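Local coordinates for protein D-ribitol-5-phosphate phosphatase (Bacteroides thetaiotaomicron, PDB 4JB3) that catalyses removal of phosphate from D-ribitol-5-phosphate and D-ribitol-1-phosphate, and can also dephosphorylate 5-amino-6-(5-phospho-D-ribitylamino)uracil of the riboflavin pathway, at residues I38-D41 with K42-A46; T98-A101 with W102-F105; F135-S138 with W139-P143; L159-S162 with Y163-G166. One frame throughout, in Å; residues are numbered along the deposited sequence.

Interaction 1: residues I38-D41 with K42-A46; sequences IDRD and KAVQA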
ATOM      1  N   ILE A  38       2.807  -7.957   3.808  1.00 10.23           N
ATOM      2  CA  ILE A  38       3.435  -8.485   2.590  1.00 12.23           C
ATOM      3  C   ILE A  38       4.256  -9.717   2.944  1.00 15.61           C
ATOM      4  O   ILE A  38       4.967  -9.724   3.949  1.00 17.82           O
ATOM      5  CB  ILE A  38       4.410  -7.450   1.966  1.00 17.63           C
ATOM      6  CG1 ILE A  38       3.665  -6.211   1.492  1.00 30.14           C
ATOM      7  CG2 ILE A  38       5.204  -8.066   0.806  1.00 22.79           C
ATOM      8  CD1 ILE A  38       2.513  -6.527   0.610  1.00 33.40           C
ATOM      9  N   ASP A  39       4.165 -10.766   2.129  1.00 13.53           N
ATOM     10  CA  ASP A  39       5.049 -11.914   2.248  1.00 17.04           C
ATOM     11  C   ASP A  39       5.679 -12.148   0.880  1.00 17.14           C
ATOM     12  O   ASP A  39       5.073 -12.778   0.006  1.00 17.07           O
ATOM     13  CB  ASP A  39       4.274 -13.153   2.702  1.00 20.59           C
ATOM     14  CG  ASP A  39       5.185 -14.337   3.028  1.00 25.60           C
ATOM     15  OD1 ASP A  39       6.295 -14.438   2.464  1.00 26.42           O
ATOM     16  OD2 ASP A  39       4.787 -15.174   3.864  1.00 34.20           O
ATOM     17  N   ARG A  40       6.898 -11.649   0.699  1.00 16.15           N
ATOM     18  CA  ARG A  40       7.561 -11.737  -0.601  1.00 13.72           C
ATOM     19  C   ARG A  40       7.822 -13.184  -1.002  1.00 16.82           C
ATOM     20  O   ARG A  40       7.738 -13.515  -2.177  1.00 15.25           O
ATOM     21  CB  ARG A  40       8.888 -10.967  -0.598  1.00 18.60           C
ATOM     22  CG  ARG A  40       9.394 -10.620  -2.002  1.00 25.17           C
ATOM     23  CD  ARG A  40      10.856 -10.173  -2.000  1.00 28.07           C
ATOM     24  NE  ARG A  40      11.760 -11.292  -1.750  1.00 29.96           N
ATOM     25  CZ  ARG A  40      12.419 -11.957  -2.695  1.00 26.61           C
ATOM     26  NH1 ARG A  40      13.212 -12.962  -2.360  1.00 29.99           N
ATOM     27  NH2 ARG A  40      12.302 -11.617  -3.971  1.00 24.23           N
ATOM     28  N   ASP A  41       8.135 -14.037  -0.032  1.00 17.59           N
ATOM     29  CA  ASP A  41       8.393 -15.440  -0.338  1.00 17.35           C
ATOM     30  C   ASP A  41       7.136 -16.122  -0.873  1.00 15.86           C
ATOM     31  O   ASP A  41       7.211 -16.974  -1.771  1.00 15.08           O
ATOM     32  CB  ASP A  41       8.926 -16.179   0.889  1.00 20.55           C
ATOM     33  CG  ASP A  41      10.393 -15.901   1.146  1.00 32.15           C
ATOM     34  OD1 ASP A  41      11.043 -15.256   0.295  1.00 28.45           O
ATOM     35  OD2 ASP A  41      10.901 -16.335   2.201  1.00 45.09           O
ATOM     36  N   LYS A  42       5.980 -15.748  -0.329  1.00 15.67           N
ATOM     37  CA  LYS A  42       4.718 -16.295  -0.808  1.00 14.29           C
ATOM     38  C   LYS A  42       4.424 -15.788  -2.226  1.00 12.53           C
ATOM     39  O   LYS A  42       3.912 -16.528  -3.070  1.00 12.25           O
ATOM     40  CB  LYS A  42       3.573 -15.950   0.153  1.00 13.86           C
ATOM     41  CG  LYS A  42       2.283 -16.686  -0.160  1.00 23.55           C
ATOM     42  CD  LYS A  42       1.404 -16.858   1.073  1.00 32.59           C
ATOM     43  CE  LYS A  42       0.672 -15.572   1.422  1.00 34.76           C
ATOM     44  NZ  LYS A  42      -0.231 -15.132   0.322  1.00 30.34           N
ATOM     45  N   ALA A  43       4.759 -14.524  -2.484  1.00 13.88           N
ATOM     46  CA  ALA A  43       4.622 -13.953  -3.829  1.00 10.90           C
ATOM     47  C   ALA A  43       5.516 -14.684  -4.831  1.00 11.65           C
ATOM     48  O   ALA A  43       5.079 -15.021  -5.937  1.00 11.76           O
ATOM     49  CB  ALA A  43       4.958 -12.472  -3.808  1.00 12.63           C
ATOM     50  N   VAL A  44       6.769 -14.922  -4.442  1.00 11.32           N
ATOM     51  CA  VAL A  44       7.703 -15.638  -5.299  1.00 11.04           C
ATOM     52  C   VAL A  44       7.151 -17.019  -5.647  1.00 13.28           C
ATOM     53  O   VAL A  44       7.146 -17.413  -6.815  1.00 12.93           O
ATOM     54  CB  VAL A  44       9.083 -15.749  -4.634  1.00 14.04           C
ATOM     55  CG1 VAL A  44       9.955 -16.793  -5.322  1.00 13.63           C
ATOM     56  CG2 VAL A  44       9.774 -14.384  -4.629  1.00 15.54           C
ATOM     57  N   GLN A  45       6.654 -17.733  -4.643  1.00 12.71           N
ATOM     58  CA  GLN A  45       6.026 -19.036  -4.878  1.00 13.38           C
ATOM     59  C   GLN A  45       4.836 -18.942  -5.834  1.00 12.02           C
ATOM     60  O   GLN A  45       4.678 -19.795  -6.711  1.00 15.02           O
ATOM     61  CB  GLN A  45       5.562 -19.652  -3.554  1.00 17.98           C
ATOM     62  CG  GLN A  45       6.680 -20.157  -2.657  1.00 25.97           C
ATOM     63  CD  GLN A  45       7.395 -21.364  -3.236  1.00 33.62           C
ATOM     64  OE1 GLN A  45       6.765 -22.360  -3.600  1.00 36.92           O
ATOM     65  NE2 GLN A  45       8.717 -21.278  -3.327  1.00 34.94           N
ATOM     66  N   ALA A  46       4.008 -17.910  -5.665  1.00 10.93           N
ATOM     67  CA  ALA A  46       2.804 -17.753  -6.479  1.00 11.41           C
ATOM     68  C   ALA A  46       3.168 -17.490  -7.931  1.00 10.62           C
ATOM     69  O   ALA A  46       2.504 -17.996  -8.843  1.00 13.63           O
ATOM     70  CB  ALA A  46       1.936 -16.637  -5.932  1.00 11.60           C
TER
HETATM   71  O   HOH W   1       9.249 -18.549  -1.920  1.00 28.26           O

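Interaction 2: residues T98-A101 with W102-F105; sequences TKQA and WLGF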
ATOM      1  N   THR A  98      -3.314 -14.513 -13.140  1.00  9.44           N
ATOM      2  CA  THR A  98      -2.354 -13.432 -12.949  1.00  9.62           C
ATOM      3  C   THR A  98      -2.714 -12.658 -11.680  1.00  9.99           C
ATOM      4  O   THR A  98      -1.834 -12.327 -10.871  1.00 11.03           O
ATOM      5  CB  THR A  98      -2.300 -12.517 -14.180  1.00 10.35           C
ATOM      6  OG1 THR A  98      -1.966 -13.312 -15.331  1.00 11.15           O
ATOM      7  CG2 THR A  98      -1.233 -11.437 -13.994  1.00 11.97           C
ATOM      8  N   LYS A  99      -4.005 -12.395 -11.497  1.00  9.73           N
ATOM      9  CA  LYS A  99      -4.491 -11.755 -10.276  1.00  8.52           C
ATOM     10  C   LYS A  99      -4.136 -12.595  -9.056  1.00 10.14           C
ATOM     11  O   LYS A  99      -3.644 -12.060  -8.057  1.00 11.93           O
ATOM     12  CB  LYS A  99      -6.000 -11.539 -10.332  1.00  9.59           C
ATOM     13  CG  LYS A  99      -6.578 -10.909  -9.057  1.00  9.03           C
ATOM     14  CD  LYS A  99      -8.066 -10.654  -9.211  1.00 12.22           C
ATOM     15  CE  LYS A  99      -8.677 -10.188  -7.904  1.00 15.66           C
ATOM     16  NZ  LYS A  99     -10.108  -9.824  -8.088  1.00 18.75           N
ATOM     17  N   GLN A 100      -4.372 -13.904  -9.130  1.00  8.51           N
ATOM     18  CA  GLN A 100      -4.095 -14.760  -7.980  1.00 13.25           C
ATOM     19  C   GLN A 100      -2.614 -14.757  -7.613  1.00 13.23           C
ATOM     20  O   GLN A 100      -2.268 -14.808  -6.425  1.00 12.99           O
ATOM     21  CB  GLN A 100      -4.630 -16.175  -8.192  1.00 18.20           C
ATOM     22  CG  GLN A 100      -6.155 -16.246  -8.184  1.00 22.47           C
ATOM     23  CD  GLN A 100      -6.775 -15.583  -6.960  1.00 31.71           C
ATOM     24  OE1 GLN A 100      -6.344 -15.810  -5.830  1.00 32.02           O
ATOM     25  NE2 GLN A 100      -7.788 -14.754  -7.186  1.00 33.93           N
ATOM     26  N   ALA A 101      -1.739 -14.650  -8.614  1.00 10.23           N
ATOM     27  CA  ALA A 101      -0.311 -14.552  -8.328  1.00  9.61           C
ATOM     28  C   ALA A 101       0.005 -13.266  -7.573  1.00  8.64           C
ATOM     29  O   ALA A 101       0.713 -13.290  -6.566  1.00 10.23           O
ATOM     30  CB  ALA A 101       0.518 -14.665  -9.605  1.00 10.57           C
ATOM     31  N   TRP A 102      -0.535 -12.146  -8.035  1.00  8.95           N
ATOM     32  CA  TRP A 102      -0.380 -10.884  -7.313  1.00  8.10           C
ATOM     33  C   TRP A 102      -0.883 -10.945  -5.870  1.00  9.75           C
ATOM     34  O   TRP A 102      -0.260 -10.380  -4.962  1.00 11.49           O
ATOM     35  CB  TRP A 102      -1.089  -9.752  -8.059  1.00  8.55           C
ATOM     36  CG  TRP A 102      -0.199  -9.125  -9.086  1.00  9.23           C
ATOM     37  CD1 TRP A 102      -0.290  -9.261 -10.450  1.00 11.35           C
ATOM     38  CD2 TRP A 102       0.946  -8.296  -8.842  1.00 10.11           C
ATOM     39  NE1 TRP A 102       0.718  -8.551 -11.060  1.00 10.63           N
ATOM     40  CE2 TRP A 102       1.495  -7.959 -10.095  1.00 10.39           C
ATOM     41  CE3 TRP A 102       1.559  -7.805  -7.681  1.00  9.49           C
ATOM     42  CZ2 TRP A 102       2.611  -7.141 -10.223  1.00 11.03           C
ATOM     43  CZ3 TRP A 102       2.666  -6.998  -7.808  1.00 12.16           C
ATOM     44  CH2 TRP A 102       3.190  -6.676  -9.066  1.00 11.35           C
ATOM     45  N   LEU A 103      -2.010 -11.618  -5.655  1.00  9.26           N
ATOM     46  CA  LEU A 103      -2.565 -11.707  -4.306  1.00  8.84           C
ATOM     47  C   LEU A 103      -1.690 -12.576  -3.398  1.00 11.30           C
ATOM     48  O   LEU A 103      -1.839 -12.548  -2.169  1.00 12.08           O
ATOM     49  CB  LEU A 103      -4.006 -12.206  -4.341  1.00 12.48           C
ATOM     50  CG  LEU A 103      -4.966 -11.245  -5.045  1.00 15.62           C
ATOM     51  CD1 LEU A 103      -6.384 -11.782  -5.002  1.00 16.61           C
ATOM     52  CD2 LEU A 103      -4.908  -9.861  -4.426  1.00 16.48           C
ATOM     53  N   GLY A 104      -0.768 -13.320  -4.002  1.00 11.39           N
ATOM     54  CA  GLY A 104       0.214 -14.086  -3.261  1.00 11.94           C
ATOM     55  C   GLY A 104       1.110 -13.221  -2.395  1.00 10.96           C
ATOM     56  O   GLY A 104       1.715 -13.719  -1.447  1.00 11.64           O
ATOM     57  N   PHE A 105       1.192 -11.927  -2.712  1.00 10.62           N
ATOM     58  CA  PHE A 105       1.979 -11.000  -1.898  1.00 10.84           C
ATOM     59  C   PHE A 105       1.382 -10.784  -0.519  1.00 11.80           C
ATOM     60  O   PHE A 105       2.079 -10.346   0.394  1.00 13.40           O
ATOM     61  CB  PHE A 105       2.042  -9.622  -2.561  1.00 10.59           C
ATOM     62  CG  PHE A 105       3.240  -9.404  -3.442  1.00 11.47           C
ATOM     63  CD1 PHE A 105       4.469  -9.058  -2.893  1.00 15.67           C
ATOM     64  CD2 PHE A 105       3.126  -9.493  -4.818  1.00 13.41           C
ATOM     65  CE1 PHE A 105       5.577  -8.839  -3.708  1.00 20.51           C
ATOM     66  CE2 PHE A 105       4.226  -9.279  -5.638  1.00 12.76           C
ATOM     67  CZ  PHE A 105       5.452  -8.947  -5.079  1.00 16.27           C
TER

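Interaction 3: residues F135-S138 with W139-P143; sequences FVMS and WACSP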
ATOM      1  N   PHE A 135      -4.649  -5.363 -10.478  1.00  7.40           N
ATOM      2  CA  PHE A 135      -4.984  -6.697  -9.993  1.00  7.59           C
ATOM      3  C   PHE A 135      -5.254  -6.648  -8.499  1.00  8.58           C
ATOM      4  O   PHE A 135      -6.270  -7.170  -8.010  1.00  9.62           O
ATOM      5  CB  PHE A 135      -3.853  -7.687 -10.270  1.00  8.72           C
ATOM      6  CG  PHE A 135      -3.588  -7.915 -11.726  1.00  7.20           C
ATOM      7  CD1 PHE A 135      -4.367  -8.802 -12.465  1.00  8.84           C
ATOM      8  CD2 PHE A 135      -2.537  -7.265 -12.356  1.00  7.87           C
ATOM      9  CE1 PHE A 135      -4.117  -9.018 -13.822  1.00  9.45           C
ATOM     10  CE2 PHE A 135      -2.274  -7.479 -13.717  1.00  9.02           C
ATOM     11  CZ  PHE A 135      -3.074  -8.353 -14.449  1.00  8.80           C
ATOM     12  N   VAL A 136      -4.332  -6.040  -7.766  1.00  7.75           N
ATOM     13  CA  VAL A 136      -4.466  -5.940  -6.320  1.00  7.74           C
ATOM     14  C   VAL A 136      -5.675  -5.087  -5.934  1.00  7.98           C
ATOM     15  O   VAL A 136      -6.449  -5.452  -5.047  1.00  8.78           O
ATOM     16  CB  VAL A 136      -3.180  -5.382  -5.694  1.00  6.66           C
ATOM     17  CG1 VAL A 136      -3.345  -5.169  -4.176  1.00  8.02           C
ATOM     18  CG2 VAL A 136      -2.006  -6.326  -5.990  1.00  9.51           C
ATOM     19  N   MET A 137      -5.846  -3.963  -6.615  1.00  8.47           N
ATOM     20  CA  MET A 137      -6.945  -3.058  -6.288  1.00  6.90           C
ATOM     21  C   MET A 137      -8.335  -3.600  -6.644  1.00  8.70           C
ATOM     22  O   MET A 137      -9.328  -3.219  -6.021  1.00  9.45           O
ATOM     23  CB  MET A 137      -6.696  -1.673  -6.890  1.00 10.05           C
ATOM     24  CG  MET A 137      -5.563  -0.902  -6.204  1.00  8.98           C
ATOM     25  SD  MET A 137      -5.848  -0.575  -4.443  1.00 13.17           S
ATOM     26  CE  MET A 137      -4.754  -1.769  -3.701  1.00 16.18           C
ATOM     27  N   SER A 138      -8.423  -4.503  -7.615  1.00  9.82           N
ATOM     28  CA  SER A 138      -9.723  -5.104  -7.902  1.00  9.39           C
ATOM     29  C   SER A 138     -10.243  -5.890  -6.699  1.00 10.77           C
ATOM     30  O   SER A 138     -11.453  -6.000  -6.500  1.00 12.47           O
ATOM     31  CB  SER A 138      -9.669  -5.976  -9.155  1.00 12.52           C
ATOM     32  OG  SER A 138      -8.934  -7.159  -8.933  1.00 14.62           O
ATOM     33  N   TRP A 139      -9.322  -6.419  -5.898  1.00 10.83           N
ATOM     34  CA  TRP A 139      -9.649  -7.055  -4.627  1.00  9.92           C
ATOM     35  C   TRP A 139      -9.837  -6.034  -3.499  1.00  9.03           C
ATOM     36  O   TRP A 139     -10.881  -6.007  -2.843  1.00  9.48           O
ATOM     37  CB  TRP A 139      -8.553  -8.064  -4.242  1.00 10.50           C
ATOM     38  CG  TRP A 139      -8.499  -8.378  -2.772  1.00  9.48           C
ATOM     39  CD1 TRP A 139      -9.452  -9.016  -2.031  1.00 11.94           C
ATOM     40  CD2 TRP A 139      -7.430  -8.073  -1.866  1.00  8.46           C
ATOM     41  NE1 TRP A 139      -9.044  -9.123  -0.720  1.00 14.17           N
ATOM     42  CE2 TRP A 139      -7.808  -8.546  -0.591  1.00 12.58           C
ATOM     43  CE3 TRP A 139      -6.191  -7.442  -2.011  1.00 11.02           C
ATOM     44  CZ2 TRP A 139      -6.985  -8.410   0.535  1.00 13.20           C
ATOM     45  CZ3 TRP A 139      -5.374  -7.311  -0.893  1.00 14.80           C
ATOM     46  CH2 TRP A 139      -5.777  -7.790   0.364  1.00 13.50           C
ATOM     47  N   ALA A 140      -8.840  -5.176  -3.287  1.00  7.39           N
ATOM     48  CA  ALA A 140      -8.874  -4.283  -2.129  1.00  7.39           C
ATOM     49  C   ALA A 140     -10.025  -3.285  -2.199  1.00  7.64           C
ATOM     50  O   ALA A 140     -10.661  -2.984  -1.184  1.00  9.21           O
ATOM     51  CB  ALA A 140      -7.543  -3.557  -1.979  1.00 10.67           C
ATOM     52  N   CYS A 141     -10.292  -2.775  -3.395  1.00  9.32           N
ATOM     53  CA  CYS A 141     -11.353  -1.781  -3.569  1.00 10.29           C
ATOM     54  C   CYS A 141     -12.685  -2.442  -3.910  1.00  9.66           C
ATOM     55  O   CYS A 141     -13.375  -2.057  -4.844  1.00 14.82           O
ATOM     56  CB  CYS A 141     -10.951  -0.753  -4.625  1.00 10.03           C
ATOM     57  SG  CYS A 141      -9.592   0.280  -4.075  1.00 13.15           S
ATOM     58  N   SER A 142     -13.036  -3.447  -3.119  1.00 10.94           N
ATOM     59  CA  SER A 142     -14.263  -4.199  -3.325  1.00 11.52           C
ATOM     60  C   SER A 142     -14.712  -4.730  -1.974  1.00 10.35           C
ATOM     61  O   SER A 142     -13.932  -4.738  -1.022  1.00 10.70           O
ATOM     62  CB  SER A 142     -14.012  -5.374  -4.270  1.00 14.84           C
ATOM     63  OG  SER A 142     -13.459  -6.468  -3.558  1.00 14.30           O
ATOM     64  N   PRO A 143     -15.959  -5.198  -1.885  1.00 11.10           N
ATOM     65  CA  PRO A 143     -16.389  -5.795  -0.616  1.00 11.85           C
ATOM     66  C   PRO A 143     -15.616  -7.063  -0.253  1.00 15.36           C
ATOM     67  O   PRO A 143     -15.727  -7.517   0.882  1.00 17.30           O
ATOM     68  CB  PRO A 143     -17.856  -6.142  -0.873  1.00 15.90           C
ATOM     69  CG  PRO A 143     -18.294  -5.179  -1.922  1.00 17.02           C
ATOM     70  CD  PRO A 143     -17.087  -4.961  -2.805  1.00 12.63           C
TER

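Interaction 4: residues L159-S162 with Y163-G166; sequences LYLS and YQLG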
ATOM      1  N   LEU A 159      -7.614   7.739  -2.295  1.00 10.87           N
ATOM      2  CA  LEU A 159      -6.531   6.822  -2.633  1.00  9.53           C
ATOM      3  C   LEU A 159      -5.635   7.428  -3.712  1.00  9.90           C
ATOM      4  O   LEU A 159      -6.119   7.831  -4.777  1.00 14.09           O
ATOM      5  CB  LEU A 159      -7.100   5.516  -3.187  1.00 13.77           C
ATOM      6  CG  LEU A 159      -8.050   4.707  -2.306  1.00 18.56           C
ATOM      7  CD1 LEU A 159      -8.566   3.490  -3.054  1.00 22.98           C
ATOM      8  CD2 LEU A 159      -7.309   4.248  -1.108  1.00 29.65           C
ATOM      9  N   TYR A 160      -4.336   7.475  -3.450  1.00  8.08           N
ATOM     10  CA  TYR A 160      -3.364   7.874  -4.457  1.00  7.64           C
ATOM     11  C   TYR A 160      -2.577   6.634  -4.855  1.00  7.45           C
ATOM     12  O   TYR A 160      -1.754   6.115  -4.091  1.00  8.91           O
ATOM     13  CB  TYR A 160      -2.442   8.982  -3.930  1.00  7.39           C
ATOM     14  CG  TYR A 160      -3.194  10.256  -3.622  1.00  7.75           C
ATOM     15  CD1 TYR A 160      -3.418  11.198  -4.608  1.00 10.15           C
ATOM     16  CD2 TYR A 160      -3.723  10.500  -2.353  1.00  8.42           C
ATOM     17  CE1 TYR A 160      -4.119  12.366  -4.340  1.00  9.16           C
ATOM     18  CE2 TYR A 160      -4.428  11.669  -2.079  1.00 11.11           C
ATOM     19  CZ  TYR A 160      -4.619  12.594  -3.071  1.00  8.53           C
ATOM     20  OH  TYR A 160      -5.319  13.752  -2.805  1.00 10.70           O
ATOM     21  N   LEU A 161      -2.840   6.170  -6.071  1.00  7.08           N
ATOM     22  CA  LEU A 161      -2.363   4.868  -6.545  1.00  8.39           C
ATOM     23  C   LEU A 161      -1.327   5.071  -7.634  1.00  7.69           C
ATOM     24  O   LEU A 161      -1.587   5.762  -8.626  1.00  8.42           O
ATOM     25  CB  LEU A 161      -3.549   4.064  -7.104  1.00  9.79           C
ATOM     26  CG  LEU A 161      -4.748   3.922  -6.156  1.00 11.11           C
ATOM     27  CD1 LEU A 161      -5.884   3.154  -6.827  1.00 17.62           C
ATOM     28  CD2 LEU A 161      -4.311   3.224  -4.878  1.00 14.17           C
ATOM     29  N   SER A 162      -0.161   4.452  -7.462  1.00  6.82           N
ATOM     30  CA  SER A 162       0.947   4.633  -8.403  1.00  6.54           C
ATOM     31  C   SER A 162       0.547   4.447  -9.869  1.00  7.82           C
ATOM     32  O   SER A 162       0.941   5.238 -10.727  1.00  7.56           O
ATOM     33  CB  SER A 162       2.086   3.673  -8.053  1.00  7.02           C
ATOM     34  OG  SER A 162       1.643   2.329  -8.156  1.00  7.55           O
ATOM     35  N   TYR A 163      -0.232   3.409 -10.159  1.00  6.54           N
ATOM     36  CA  TYR A 163      -0.521   3.062 -11.554  1.00  6.56           C
ATOM     37  C   TYR A 163      -1.432   4.077 -12.240  1.00  8.10           C
ATOM     38  O   TYR A 163      -1.500   4.127 -13.475  1.00  9.96           O
ATOM     39  CB  TYR A 163      -1.062   1.632 -11.674  1.00  6.56           C
ATOM     40  CG  TYR A 163      -2.461   1.403 -11.155  1.00  7.11           C
ATOM     41  CD1 TYR A 163      -3.562   1.539 -11.990  1.00  8.49           C
ATOM     42  CD2 TYR A 163      -2.680   1.021  -9.835  1.00  8.30           C
ATOM     43  CE1 TYR A 163      -4.849   1.311 -11.517  1.00  8.95           C
ATOM     44  CE2 TYR A 163      -3.961   0.772  -9.357  1.00  8.61           C
ATOM     45  CZ  TYR A 163      -5.034   0.922 -10.201  1.00 10.02           C
ATOM     46  OH  TYR A 163      -6.316   0.684  -9.738  1.00 17.23           O
ATOM     47  N   GLN A 164      -2.115   4.897 -11.450  1.00  7.13           N
ATOM     48  CA  GLN A 164      -2.954   5.942 -12.019  1.00  8.47           C
ATOM     49  C   GLN A 164      -2.210   7.261 -12.129  1.00 11.31           C
ATOM     50  O   GLN A 164      -2.667   8.181 -12.804  1.00 13.40           O
ATOM     51  CB  GLN A 164      -4.198   6.130 -11.161  1.00  7.63           C
ATOM     52  CG  GLN A 164      -5.106   4.931 -11.176  1.00  8.87           C
ATOM     53  CD  GLN A 164      -6.423   5.218 -10.501  1.00 12.57           C
ATOM     54  OE1 GLN A 164      -6.468   5.910  -9.492  1.00 14.50           O
ATOM     55  NE2 GLN A 164      -7.507   4.700 -11.065  1.00 13.37           N
ATOM     56  N   LEU A 165      -1.050   7.342 -11.484  1.00 10.73           N
ATOM     57  CA  LEU A 165      -0.303   8.592 -11.405  1.00 11.42           C
ATOM     58  C   LEU A 165       0.984   8.619 -12.228  1.00 12.68           C
ATOM     59  O   LEU A 165       1.566   9.693 -12.434  1.00 15.45           O
ATOM     60  CB  LEU A 165      -0.012   8.941  -9.945  1.00 12.32           C
ATOM     61  CG  LEU A 165      -1.264   9.087  -9.083  1.00 12.82           C
ATOM     62  CD1 LEU A 165      -0.871   9.383  -7.641  1.00 16.23           C
ATOM     63  CD2 LEU A 165      -2.130  10.200  -9.643  1.00 16.64           C
ATOM     64  N   GLY A 166       1.439   7.456 -12.688  1.00  9.81           N
ATOM     65  CA  GLY A 166       2.572   7.402 -13.602  1.00 11.68           C
ATOM     66  C   GLY A 166       3.945   7.320 -12.950  1.00 11.14           C
ATOM     67  O   GLY A 166       4.964   7.416 -13.643  1.00 12.79           O
TER
HETATM   68  O   HOH W   2      -4.940   7.419  -7.684  1.00 11.97           O

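Interaction 1: residues I38-D41 with K42-A46
With chi1 at -172°, the carboxylate of Asp-39 swings away from its own backbone N and comes to lie over the N-H of Lys-42. OD1 of Asp-39 accepts from Lys-42 N at 3.1 Å. The donor meets it from above the carboxylate plane. CB of Lys-42 rests 3.7 Å from CG of Asp-39, and the two side chains cross at about a right angle. Asp-39 also gives its main-chain O to Ala-43 N at 3.1 Å, so it holds two N-H groups of the first turn. With an alanine here the acceptor is gone, and Lys-42 N would probably lose its capping bond. Arg-40 bends at chi3 (72°), which turns its guanidinium toward Val-44. CG2 of Val-44 sits under one face of that group, offset toward the rim and 3.8 Å from NH2 of Arg-40. The charged end is held elsewhere, by a salt bridge to Asp-56 and a bond to the carbonyl of Leu-59. Lys-42 likewise leads away, to the carbonyls of Gly-104 and Phe-106. On the exposed side a water donates to Asp-41 O at 2.6 Å and accepts from Gln-45 NE2. The bonds Val-44 N to Arg-40 O and Gln-45 N to Asp-41 O continue the helical pattern. The whole is an aspartate N-cap at the start of helix 40-50.

Interaction 2: residues T98-A101 with W102-F105
Trp-102 and Thr-98 meet on the buried side of helix 95-103, while Leu-103 meets Lys-99 and Gln-100 nearer the surface. On the buried side Trp-102 N donates to Thr-98 O at 3.1 Å, nearly straight at 170°. The indole CD1 lies 3.5 Å from the same oxygen. The ring approaches it obliquely. The rings of Phe-135, Phe-47 and Phe-81 also meet the indole, and a bound glycerol lies about 4 Å from the Trp-102 side chain. Ala-101 shares this inner side, packing on Phe-47 and Leu-50 of helix 40-50.

The outer side is looser. Lys-99 is extended along its whole length, which brings CE to 4.0 Å from CD1 of Leu-103. The same methyl is 3.9 Å from NE2 of Gln-100, whose chain is bent at chi2 (-52°). The polar ends turn to other partners: Lys-99 NZ to Ser-138 and Gln-100 NE2 to Glu-96. Leu-103 N still bonds to Lys-99 O at 2.9 Å.

Gly-104 N donates to Ala-101 O at 3.0 Å from above the carbonyl plane, and only weakly to Gln-100 O. A CB on Gly-104 would probably come too close to Ala-101 O. The chemistry implies a division of labour: backbone bonds set the turn, aromatic packing fills the inside, and outside CD1 of Leu-103 lies against the Lys-99 methylenes and the Gln-100 amide.

Interaction 3: residues F135-S138 with W139-P143
Two sulfur atoms lie side by side at the end of this helix: SD of Met-137 is 3.9 Å from SG of Cys-141. The contact is apolar. Met-137 bends at chi2 and chi3, and its CE turns to touch CB of Ala-140 at 3.7 Å. One side chain thus packs on the residues three and four positions ahead. Val-136 O accepts from Ala-140 N at 3.0 Å and more weakly from Trp-139 N. The same oxygen lies near the plane of the Trp-139 ring, 3.6 Å from its CE3 edge. CG1 of Val-136 is 4.2 Å from that CE3 atom. Cys-141 N donates to Met-137 O at 2.8 Å, and Cys-141 then leaves the helix as the centre of an inverse gamma turn. Ser-142 OG, with chi1 at 82°, reaches back to Trp-139 O at 2.7 Å. Ser-138 OG does the same for Phe-135 O. Helix 134-140 belongs to the beta-alpha-beta unit between strands 125-130 and 158-161. Met-137 and Cys-141 face strand 158-161, Val-136 and Ala-140 reach Phe-31 of helix 31-35, and Trp-139 packs on Leu-103 of helix 95-103.

Interaction 4: residues L159-S162 with Y163-G166
Strand 158-161 runs straight into a short, weakly bonded helical turn, where Leu-161 O accepts from Gln-164 N, Ser-162 O takes both Leu-165 N (from above the carbonyl plane) and Gly-166 N (nearly end-on) at 3.0 Å, and Gly-166, with positive phi (89°), is the first residue to leave the turn. Leu-161 and Tyr-163 point the same way and lie side by side. CD1 of Leu-161 is 3.8 Å from OH of Tyr-163 and 4.0 Å from CE2. The ring reaches this place because chi1 of Tyr-163 is 71°, with CG between the backbone N and the carbonyl carbon. A serine in its place would probably leave CD1 of Leu-161 without its aromatic neighbour. Gln-164 runs along Leu-161 as well, with OE1 taking a bond from a water at 2.8 Å. That water also accepts from Leu-161 N and donates to Leu-159 O. CD1 of Leu-165 touches CB of Tyr-160 at 4.0 Å. Strand 158-161 is the outermost strand on its side of the parallel sheet, bonded to strand 125-130. Tyr-160 and Leu-165 pack against helix 172-182, and Leu-161 and Tyr-163 against helix 134-140.

How the interactions relate
Interactions 1 to 3 each hold part of a helix, at its start in interaction 1 and its end in 2 and 3. Interaction 4 joins an edge strand to a turn. Interactions 3 and 4 lie on successive elements of one beta-alpha-beta unit, helix 134-140 and strand 158-161. Interaction 2 is the most buried; the others are partly buried. Interaction 1 rests on the cap and helix bonds, interaction 2 on helix bonds and Leu-103, with Trp-102 carrying it to neighbouring rings, interaction 3 on sulfur and small apolar groups, and interaction 4 on a leucine-tyrosine pair and a water. Phe-105 O meets Asp-39 N at 2.7 Å, linking 1 to 2. The Trp-102 and Phe-135 rings meet, nearly parallel, linking 2 to 3.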